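Local coordinates for endo-polygalacturonase (Pectobacterium carotovorum subsp. carotovorum, PDB 1BHE), which hydrolyses the alpha-1,4 linkages between galacturonic acid units of pectic polymers and takes part in the maceration and soft-rotting of plant tissue, at residues P12-S22 against K40-V51; Y165-H176 against W188-S196. All coordinates share one frame; numbering follows the deposited sequence.

Interaction 1 (P12-S22 against K40-V51); sequences PSSCTTLKADS and KAVRLSAGSTSV
L18 lies against V42 and L44: its CD1 comes within 3.8 Å of V42 CG1 and 3.9 Å of L44 CD1, while the side chains of L18 and L44 run side by side. The strands 16-19 and 41-45 that carry them pair in parallel. The main chain of R43 is held twice by the same strand, its N bonding T16 O and its O accepting L18 N, both nearly straight at 171° and 174°. On the other face T17 and R43 point the same way, and T17 CG2, anti to its own N, reaches S45 OG at 3.5 Å. Past the strands the loop 46-49 wraps A20. T49 N bonds A20 O from above the carbonyl plane, and T49 OG1, turned between its N and carbonyl carbon (chi1 72°), gives its proton to D21 O at 2.8 Å. A water joins S22 OG to S48 OG. Further out, I29, A32 and L33 of helix 26-33 and F52 pack on the leucine-valine face, and C15, whose SG touches V42 CG2 at 3.8 Å, is tied to C36 by a disulfide. D68 forms a salt bridge with R43 NE and a hydrogen bond with S45 OG. The chemistry is therefore split: L18, V42 and L44 make one face largely apolar beneath the helix, the other is polar with its arginine probably neutralised by D68, and the loop is held mainly through main-chain carbonyls.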
loop_
_atom_site.group_PDB
_atom_site.type_symbol
_atom_site.label_atom_id
_atom_site.label_comp_id
_atom_site.label_asym_id
_atom_site.label_seq_id
_atom_site.Cartn_x
_atom_site.Cartn_y
_atom_site.Cartn_z
ATOM N N PRO A 12 -21.193 -1.914 8.519
ATOM C CA PRO A 12 -22.428 -2.548 8.110
ATOM C C PRO A 12 -22.947 -3.549 9.131
ATOM O O PRO A 12 -22.194 -4.106 9.935
ATOM C CB PRO A 12 -22.083 -3.285 6.820
ATOM C CG PRO A 12 -20.758 -2.769 6.381
ATOM C CD PRO A 12 -20.066 -2.268 7.619
ATOM N N SER A 13 -24.256 -3.783 9.082
ATOM C CA SER A 13 -24.874 -4.789 9.951
ATOM C C SER A 13 -24.514 -6.145 9.350
ATOM O O SER A 13 -24.201 -6.221 8.151
ATOM C CB SER A 13 -26.378 -4.587 10.041
ATOM O OG SER A 13 -27.016 -5.090 8.874
ATOM N N SER A 14 -24.488 -7.202 10.151
ATOM C CA SER A 14 -24.093 -8.508 9.643
ATOM C C SER A 14 -25.233 -9.236 8.948
ATOM O O SER A 14 -26.387 -9.158 9.392
ATOM C CB SER A 14 -23.582 -9.370 10.807
ATOM O OG SER A 14 -24.659 -9.572 11.711
ATOM N N CYS A 15 -24.915 -9.971 7.891
ATOM C CA CYS A 15 -25.906 -10.795 7.210
ATOM C C CYS A 15 -25.916 -12.194 7.828
ATOM O O CYS A 15 -26.939 -12.866 7.938
ATOM C CB CYS A 15 -25.616 -10.954 5.720
ATOM S SG CYS A 15 -23.968 -11.583 5.297
ATOM N N THR A 16 -24.722 -12.636 8.188
ATOM C CA THR A 16 -24.452 -13.954 8.742
ATOM C C THR A 16 -23.319 -13.843 9.759
ATOM O O THR A 16 -22.435 -12.995 9.596
ATOM C CB THR A 16 -23.993 -14.911 7.620
ATOM O OG1 THR A 16 -25.055 -15.131 6.675
ATOM C CG2 THR A 16 -23.557 -16.268 8.146
ATOM N N THR A 17 -23.342 -14.672 10.795
ATOM C CA THR A 17 -22.269 -14.657 11.787
ATOM C C THR A 17 -21.646 -16.049 11.852
ATOM O O THR A 17 -22.378 -17.033 11.981
ATOM C CB THR A 17 -22.740 -14.200 13.171
ATOM O OG1 THR A 17 -23.253 -12.862 13.076
ATOM C CG2 THR A 17 -21.588 -14.197 14.170
ATOM N N LEU A 18 -20.332 -16.127 11.704
ATOM C CA LEU A 18 -19.605 -17.383 11.736
ATOM C C LEU A 18 -18.726 -17.433 12.986
ATOM O O LEU A 18 -18.256 -16.396 13.442
ATOM C CB LEU A 18 -18.727 -17.575 10.495
ATOM C CG LEU A 18 -19.393 -17.427 9.123
ATOM C CD1 LEU A 18 -18.341 -17.384 8.019
ATOM C CD2 LEU A 18 -20.394 -18.547 8.859
ATOM N N LYS A 19 -18.572 -18.616 13.574
ATOM C CA LYS A 19 -17.768 -18.780 14.785
ATOM C C LYS A 19 -16.565 -19.666 14.481
ATOM O O LYS A 19 -16.700 -20.718 13.858
ATOM C CB LYS A 19 -18.623 -19.344 15.929
ATOM C CG LYS A 19 -19.684 -18.356 16.397
ATOM C CD LYS A 19 -20.302 -18.711 17.740
ATOM C CE LYS A 19 -21.462 -17.773 18.053
ATOM N NZ LYS A 19 -22.377 -18.324 19.096
ATOM N N ALA A 20 -15.368 -19.194 14.822
ATOM C CA ALA A 20 -14.145 -19.907 14.476
ATOM C C ALA A 20 -13.956 -21.189 15.282
ATOM O O ALA A 20 -14.232 -21.211 16.473
ATOM C CB ALA A 20 -12.931 -19.012 14.692
ATOM N N ASP A 21 -13.434 -22.218 14.636
ATOM C CA ASP A 21 -13.091 -23.478 15.284
ATOM C C ASP A 21 -11.694 -23.883 14.812
ATOM O O ASP A 21 -10.921 -22.993 14.434
ATOM C CB ASP A 21 -14.106 -24.573 15.008
ATOM C CG ASP A 21 -14.422 -24.787 13.543
ATOM O OD1 ASP A 21 -13.532 -24.674 12.676
ATOM O OD2 ASP A 21 -15.606 -25.088 13.267
ATOM N N SER A 22 -11.359 -25.165 14.814
ATOM C CA SER A 22 -10.030 -25.580 14.385
ATOM C C SER A 22 -9.957 -26.081 12.950
ATOM O O SER A 22 -8.871 -26.475 12.520
ATOM C CB SER A 22 -9.502 -26.653 15.349
ATOM O OG SER A 22 -9.453 -26.134 16.671
ATOM N N LYS A 40 -24.594 -5.448 3.625
ATOM C CA LYS A 40 -24.328 -6.127 4.887
ATOM C C LYS A 40 -22.973 -6.821 4.838
ATOM O O LYS A 40 -22.311 -6.851 3.799
ATOM C CB LYS A 40 -25.451 -7.124 5.199
ATOM C CG LYS A 40 -26.793 -6.443 5.442
ATOM C CD LYS A 40 -27.798 -7.393 6.078
ATOM C CE LYS A 40 -29.180 -6.764 6.147
ATOM N NZ LYS A 40 -30.078 -7.524 7.071
ATOM N N ALA A 41 -22.562 -7.400 5.969
ATOM C CA ALA A 41 -21.258 -8.050 6.019
ATOM C C ALA A 41 -21.298 -9.436 6.654
ATOM O O ALA A 41 -22.149 -9.693 7.501
ATOM C CB ALA A 41 -20.315 -7.192 6.867
ATOM N N VAL A 42 -20.364 -10.283 6.245
ATOM C CA VAL A 42 -20.220 -11.604 6.862
ATOM C C VAL A 42 -19.409 -11.305 8.127
ATOM O O VAL A 42 -18.354 -10.675 8.006
ATOM C CB VAL A 42 -19.506 -12.620 5.971
ATOM C CG1 VAL A 42 -19.026 -13.858 6.719
ATOM C CG2 VAL A 42 -20.455 -13.015 4.839
ATOM N N ARG A 43 -19.928 -11.679 9.286
ATOM C CA ARG A 43 -19.254 -11.385 10.549
ATOM C C ARG A 43 -18.457 -12.583 11.056
ATOM O O ARG A 43 -18.958 -13.702 11.131
ATOM C CB ARG A 43 -20.292 -10.949 11.595
ATOM C CG ARG A 43 -19.691 -10.590 12.946
ATOM C CD ARG A 43 -20.711 -10.053 13.942
ATOM N NE ARG A 43 -20.100 -9.842 15.255
ATOM C CZ ARG A 43 -20.730 -9.644 16.406
ATOM N NH1 ARG A 43 -22.054 -9.582 16.459
ATOM N NH2 ARG A 43 -20.029 -9.478 17.525
ATOM N N LEU A 44 -17.194 -12.351 11.375
ATOM C CA LEU A 44 -16.277 -13.372 11.861
ATOM C C LEU A 44 -16.075 -13.196 13.370
ATOM O O LEU A 44 -15.424 -12.260 13.834
ATOM C CB LEU A 44 -14.956 -13.269 11.107
ATOM C CG LEU A 44 -14.697 -14.112 9.864
ATOM C CD1 LEU A 44 -15.920 -14.489 9.058
ATOM C CD2 LEU A 44 -13.681 -13.411 8.957
ATOM N N SER A 45 -16.692 -14.096 14.122
ATOM C CA SER A 45 -16.642 -14.083 15.576
ATOM C C SER A 45 -15.923 -15.310 16.131
ATOM O O SER A 45 -15.625 -16.269 15.423
ATOM C CB SER A 45 -18.070 -14.041 16.136
ATOM O OG SER A 45 -18.735 -12.851 15.755
ATOM N N ALA A 46 -15.625 -15.258 17.427
ATOM C CA ALA A 46 -14.931 -16.354 18.090
ATOM C C ALA A 46 -15.858 -17.538 18.356
ATOM O O ALA A 46 -17.054 -17.378 18.580
ATOM C CB ALA A 46 -14.371 -15.869 19.424
ATOM N N GLY A 47 -15.291 -18.733 18.344
ATOM C CA GLY A 47 -16.036 -19.966 18.626
ATOM C C GLY A 47 -15.186 -20.727 19.662
ATOM O O GLY A 47 -14.710 -20.106 20.612
ATOM N N SER A 48 -14.759 -21.929 19.288
ATOM C CA SER A 48 -13.792 -22.679 20.097
ATOM C C SER A 48 -12.404 -22.069 19.948
ATOM O O SER A 48 -11.527 -22.201 20.812
ATOM C CB SER A 48 -13.806 -24.156 19.740
ATOM O OG SER A 48 -13.681 -24.364 18.347
ATOM N N THR A 49 -12.163 -21.380 18.827
ATOM C CA THR A 49 -10.922 -20.645 18.628
ATOM C C THR A 49 -11.306 -19.215 18.217
ATOM O O THR A 49 -12.493 -18.898 18.126
ATOM C CB THR A 49 -9.976 -21.196 17.555
ATOM O OG1 THR A 49 -10.560 -20.936 16.268
ATOM C CG2 THR A 49 -9.706 -22.684 17.722
ATOM N N SER A 50 -10.300 -18.384 17.983
ATOM C CA SER A 50 -10.548 -17.013 17.551
ATOM C C SER A 50 -9.833 -16.782 16.219
ATOM O O SER A 50 -9.579 -15.647 15.833
ATOM C CB SER A 50 -10.035 -16.027 18.599
ATOM O OG SER A 50 -8.617 -16.136 18.682
ATOM N N VAL A 51 -9.453 -17.879 15.562
ATOM C CA VAL A 51 -8.698 -17.795 14.313
ATOM C C VAL A 51 -9.409 -18.516 13.174
ATOM O O VAL A 51 -9.707 -19.710 13.271
ATOM C CB VAL A 51 -7.283 -18.398 14.463
ATOM C CG1 VAL A 51 -6.504 -18.323 13.149
ATOM C CG2 VAL A 51 -6.471 -17.711 15.554
HETATM O O HOH W 1 -8.487 -22.124 13.623
HETATM O O HOH W 2 -11.593 -26.163 18.332
#

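Interaction 2 (Y165-H176 against W188-S196); sequences YNVSLINSPNFH and WKTTIKTPS
From N166 to N171 the two backbones run parallel, the short strands 167-170 and 190-193 inclined by 17° with axes 4.7 Å apart, and bonds such as T191 N to V167 O (2.8 Å) alternate between them. At the start, the edge of the Y165 ring turns toward the face of W188 in an offset edge-to-face pair, the centroid of the Y165 ring 5.9 Å from that of the five-membered ring of W188 and the planes at 62°. E8 hydrogen-bonds Y165 OH and forms a salt bridge with K189 NZ. L169 and I192 share the inward face, L169 CD1 meeting I192 CG1 at 4.0 Å. I192 CG2, set anti to the backbone N, also sits over one face of the H176 imidazole, 3.6 Å from its centroid, and S172 CB lies over the opposite face. T194 OG1 meets the edge of that ring, hydrogen-bonded to H176 NE2 at 2.8 Å, and also accepts S172 N. With ND1 bonded to D202 O, the imidazole is clamped on two faces and at two nitrogens. A water bridges N171 OD1 and K193 O. H176 lies about 8 Å, side chain to side chain, from D223, the predicted proton donor. Such in-register pairing, like positions stacked coil on coil, is characteristic of parallel beta-helices, here the right-handed one of family 28.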
loop_
_atom_site.group_PDB
_atom_site.type_symbol
_atom_site.label_atom_id
_atom_site.label_comp_id
_atom_site.label_asym_id
_atom_site.label_seq_id
_atom_site.Cartn_x
_atom_site.Cartn_y
_atom_site.Cartn_z
ATOM N N TYR A 165 -11.853 -0.149 6.937
ATOM C CA TYR A 165 -12.014 0.620 8.168
ATOM C C TYR A 165 -11.742 -0.089 9.482
ATOM O O TYR A 165 -12.216 -1.206 9.681
ATOM C CB TYR A 165 -13.497 1.055 8.199
ATOM C CG TYR A 165 -13.916 1.826 9.432
ATOM C CD1 TYR A 165 -13.363 3.054 9.750
ATOM C CD2 TYR A 165 -14.897 1.303 10.273
ATOM C CE1 TYR A 165 -13.768 3.752 10.879
ATOM C CE2 TYR A 165 -15.314 1.996 11.396
ATOM C CZ TYR A 165 -14.740 3.214 11.695
ATOM O OH TYR A 165 -15.155 3.902 12.822
ATOM N N ASN A 166 -11.087 0.634 10.396
ATOM C CA ASN A 166 -10.928 0.149 11.771
ATOM C C ASN A 166 -10.450 -1.287 11.799
ATOM O O ASN A 166 -11.107 -2.125 12.403
ATOM C CB ASN A 166 -12.309 0.308 12.421
ATOM C CG ASN A 166 -12.372 0.062 13.913
ATOM O OD1 ASN A 166 -11.388 0.257 14.622
ATOM N ND2 ASN A 166 -13.533 -0.390 14.387
ATOM N N VAL A 167 -9.329 -1.605 11.166
ATOM C CA VAL A 167 -8.842 -2.980 11.090
ATOM C C VAL A 167 -7.331 -3.068 11.084
ATOM O O VAL A 167 -6.648 -2.120 10.685
ATOM C CB VAL A 167 -9.459 -3.581 9.797
ATOM C CG1 VAL A 167 -8.955 -2.829 8.564
ATOM C CG2 VAL A 167 -9.187 -5.066 9.663
ATOM N N SER A 168 -6.767 -4.194 11.525
ATOM C CA SER A 168 -5.322 -4.374 11.538
ATOM C C SER A 168 -4.910 -5.400 10.475
ATOM O O SER A 168 -5.539 -6.437 10.316
ATOM C CB SER A 168 -4.769 -4.831 12.890
ATOM O OG SER A 168 -5.031 -3.870 13.907
ATOM N N LEU A 169 -3.864 -5.075 9.735
ATOM C CA LEU A 169 -3.308 -5.936 8.694
ATOM C C LEU A 169 -1.849 -6.197 9.044
ATOM O O LEU A 169 -1.075 -5.242 9.144
ATOM C CB LEU A 169 -3.376 -5.278 7.313
ATOM C CG LEU A 169 -4.700 -4.628 6.910
ATOM C CD1 LEU A 169 -4.589 -3.990 5.533
ATOM C CD2 LEU A 169 -5.842 -5.634 6.945
ATOM N N ILE A 170 -1.493 -7.445 9.333
ATOM C CA ILE A 170 -0.157 -7.791 9.754
ATOM C C ILE A 170 0.506 -8.888 8.927
ATOM O O ILE A 170 -0.116 -9.769 8.347
ATOM C CB ILE A 170 -0.090 -8.242 11.235
ATOM C CG1 ILE A 170 -0.804 -9.579 11.442
ATOM C CG2 ILE A 170 -0.653 -7.178 12.173
ATOM C CD1 ILE A 170 -0.693 -10.103 12.866
ATOM N N ASN A 171 1.834 -8.832 8.929
ATOM C CA ASN A 171 2.692 -9.825 8.303
ATOM C C ASN A 171 2.279 -10.217 6.892
ATOM O O ASN A 171 2.161 -11.401 6.565
ATOM C CB ASN A 171 2.740 -11.067 9.215
ATOM C CG ASN A 171 3.141 -10.715 10.640
ATOM O OD1 ASN A 171 4.022 -9.881 10.838
ATOM N ND2 ASN A 171 2.489 -11.342 11.616
ATOM N N SER A 172 2.123 -9.232 6.009
ATOM C CA SER A 172 1.732 -9.527 4.629
ATOM C C SER A 172 2.887 -10.125 3.849
ATOM O O SER A 172 4.015 -9.626 3.868
ATOM C CB SER A 172 1.238 -8.236 3.956
ATOM O OG SER A 172 0.817 -8.509 2.639
ATOM N N PRO A 173 2.628 -11.205 3.118
ATOM C CA PRO A 173 3.630 -11.855 2.288
ATOM C C PRO A 173 4.121 -10.933 1.177
ATOM O O PRO A 173 5.299 -10.947 0.828
ATOM C CB PRO A 173 2.939 -13.090 1.728
ATOM C CG PRO A 173 1.751 -13.299 2.615
ATOM C CD PRO A 173 1.326 -11.900 3.008
ATOM N N ASN A 174 3.232 -10.124 0.623
ATOM C CA ASN A 174 3.549 -9.176 -0.447
ATOM C C ASN A 174 2.917 -7.833 -0.080
ATOM O O ASN A 174 2.858 -7.534 1.122
ATOM C CB ASN A 174 3.044 -9.742 -1.759
ATOM C CG ASN A 174 3.536 -9.161 -3.055
ATOM O OD1 ASN A 174 3.338 -7.986 -3.355
ATOM N ND2 ASN A 174 4.165 -9.999 -3.886
ATOM N N PHE A 175 2.505 -7.016 -1.040
ATOM C CA PHE A 175 1.871 -5.740 -0.688
ATOM C C PHE A 175 0.639 -5.999 0.177
ATOM O O PHE A 175 -0.032 -7.008 -0.023
ATOM C CB PHE A 175 1.504 -4.968 -1.954
ATOM C CG PHE A 175 2.652 -4.569 -2.842
ATOM C CD1 PHE A 175 3.973 -4.836 -2.527
ATOM C CD2 PHE A 175 2.381 -3.890 -4.026
ATOM C CE1 PHE A 175 5.001 -4.456 -3.368
ATOM C CE2 PHE A 175 3.406 -3.498 -4.866
ATOM C CZ PHE A 175 4.719 -3.781 -4.542
ATOM N N HIS A 176 0.343 -5.102 1.115
ATOM C CA HIS A 176 -0.808 -5.279 1.991
ATOM C C HIS A 176 -2.123 -4.964 1.285
ATOM O O HIS A 176 -3.061 -5.762 1.315
ATOM C CB HIS A 176 -0.701 -4.397 3.244
ATOM C CG HIS A 176 0.399 -4.780 4.188
ATOM N ND1 HIS A 176 1.729 -4.575 3.908
ATOM C CD2 HIS A 176 0.348 -5.344 5.420
ATOM C CE1 HIS A 176 2.463 -5.002 4.929
ATOM N NE2 HIS A 176 1.656 -5.477 5.860
ATOM N N TRP A 188 -9.486 4.135 6.564
ATOM C CA TRP A 188 -9.630 5.008 7.739
ATOM C C TRP A 188 -9.442 4.178 8.998
ATOM O O TRP A 188 -10.006 3.092 9.107
ATOM C CB TRP A 188 -11.015 5.632 7.688
ATOM C CG TRP A 188 -11.330 6.714 8.668
ATOM C CD1 TRP A 188 -11.233 6.673 10.028
ATOM C CD2 TRP A 188 -11.834 8.020 8.341
ATOM N NE1 TRP A 188 -11.635 7.872 10.571
ATOM C CE2 TRP A 188 -12.010 8.716 9.552
ATOM C CE3 TRP A 188 -12.159 8.659 7.139
ATOM C CZ2 TRP A 188 -12.486 10.023 9.594
ATOM C CZ3 TRP A 188 -12.629 9.957 7.182
ATOM C CH2 TRP A 188 -12.796 10.625 8.407
ATOM N N LYS A 189 -8.569 4.611 9.904
ATOM C CA LYS A 189 -8.264 3.815 11.093
ATOM C C LYS A 189 -7.745 2.435 10.706
ATOM O O LYS A 189 -8.060 1.427 11.324
ATOM C CB LYS A 189 -9.462 3.739 12.043
ATOM C CG LYS A 189 -9.528 4.967 12.954
ATOM C CD LYS A 189 -10.862 5.072 13.678
ATOM C CE LYS A 189 -10.882 6.280 14.619
ATOM N NZ LYS A 189 -12.264 6.510 15.153
ATOM N N THR A 190 -6.897 2.388 9.677
ATOM C CA THR A 190 -6.301 1.141 9.219
ATOM C C THR A 190 -4.927 1.030 9.875
ATOM O O THR A 190 -4.152 1.987 9.810
ATOM C CB THR A 190 -6.153 1.089 7.690
ATOM O OG1 THR A 190 -7.449 0.982 7.084
ATOM C CG2 THR A 190 -5.331 -0.113 7.249
ATOM N N THR A 191 -4.665 -0.096 10.526
ATOM C CA THR A 191 -3.345 -0.309 11.120
ATOM C C THR A 191 -2.604 -1.355 10.297
ATOM O O THR A 191 -3.170 -2.414 10.041
ATOM C CB THR A 191 -3.444 -0.760 12.591
ATOM O OG1 THR A 191 -4.004 0.334 13.334
ATOM C CG2 THR A 191 -2.075 -1.093 13.167
ATOM N N ILE A 192 -1.391 -1.047 9.863
ATOM C CA ILE A 192 -0.564 -1.987 9.114
ATOM C C ILE A 192 0.735 -2.191 9.905
ATOM O O ILE A 192 1.401 -1.206 10.242
ATOM C CB ILE A 192 -0.243 -1.516 7.686
ATOM C CG1 ILE A 192 -1.449 -1.761 6.772
ATOM C CG2 ILE A 192 0.978 -2.218 7.089
ATOM C CD1 ILE A 192 -1.446 -0.903 5.522
ATOM N N LYS A 193 1.074 -3.447 10.189
ATOM C CA LYS A 193 2.294 -3.731 10.936
ATOM C C LYS A 193 2.974 -4.997 10.424
ATOM O O LYS A 193 2.493 -6.119 10.565
ATOM C CB LYS A 193 2.035 -3.832 12.436
ATOM C CG LYS A 193 3.271 -3.996 13.300
ATOM C CD LYS A 193 4.291 -2.876 13.132
ATOM C CE LYS A 193 5.501 -3.145 14.025
ATOM N NZ LYS A 193 6.425 -1.980 14.088
ATOM N N THR A 194 4.126 -4.781 9.821
ATOM C CA THR A 194 4.978 -5.813 9.239
ATOM C C THR A 194 6.420 -5.403 9.497
ATOM O O THR A 194 6.740 -4.215 9.494
ATOM C CB THR A 194 4.667 -5.953 7.738
ATOM O OG1 THR A 194 3.454 -6.724 7.602
ATOM C CG2 THR A 194 5.749 -6.653 6.944
ATOM N N PRO A 195 7.284 -6.355 9.814
ATOM C CA PRO A 195 8.672 -6.069 10.136
ATOM C C PRO A 195 9.374 -5.230 9.091
ATOM O O PRO A 195 9.261 -5.420 7.877
ATOM C CB PRO A 195 9.308 -7.444 10.290
ATOM C CG PRO A 195 8.181 -8.359 10.630
ATOM C CD PRO A 195 6.974 -7.805 9.911
ATOM N N SER A 196 10.259 -4.336 9.544
ATOM C CA SER A 196 11.019 -3.443 8.689
ATOM C C SER A 196 11.992 -4.133 7.745
ATOM O O SER A 196 12.408 -3.561 6.734
ATOM C CB SER A 196 11.804 -2.462 9.582
ATOM O OG SER A 196 12.857 -3.164 10.223
HETATM O O HOH W 3 3.679 -7.691 12.404
#

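In the fold
Both interactions join parallel strands of the same right-handed beta-helix, at different levels along it. Interaction 1 comes first in the chain and pairs strands 14-19 and 41-45 near one end, its centre about 26 Å from that of the chain, with helix 26-33 in the connection. Interaction 2 follows in series and pairs strand 167-170 with the later part of strand 183-193, the centre of this contact about 9 Å from that of the chain. The centres of interactions 1 and 2 are about 20 Å apart and their nearest atoms about 7 Å, so they do not touch. The first thus belongs to the terminal part of the beta-helix, away from the annotated sites, the second to the middle, nearer the inferred active-site residues D223 and H251.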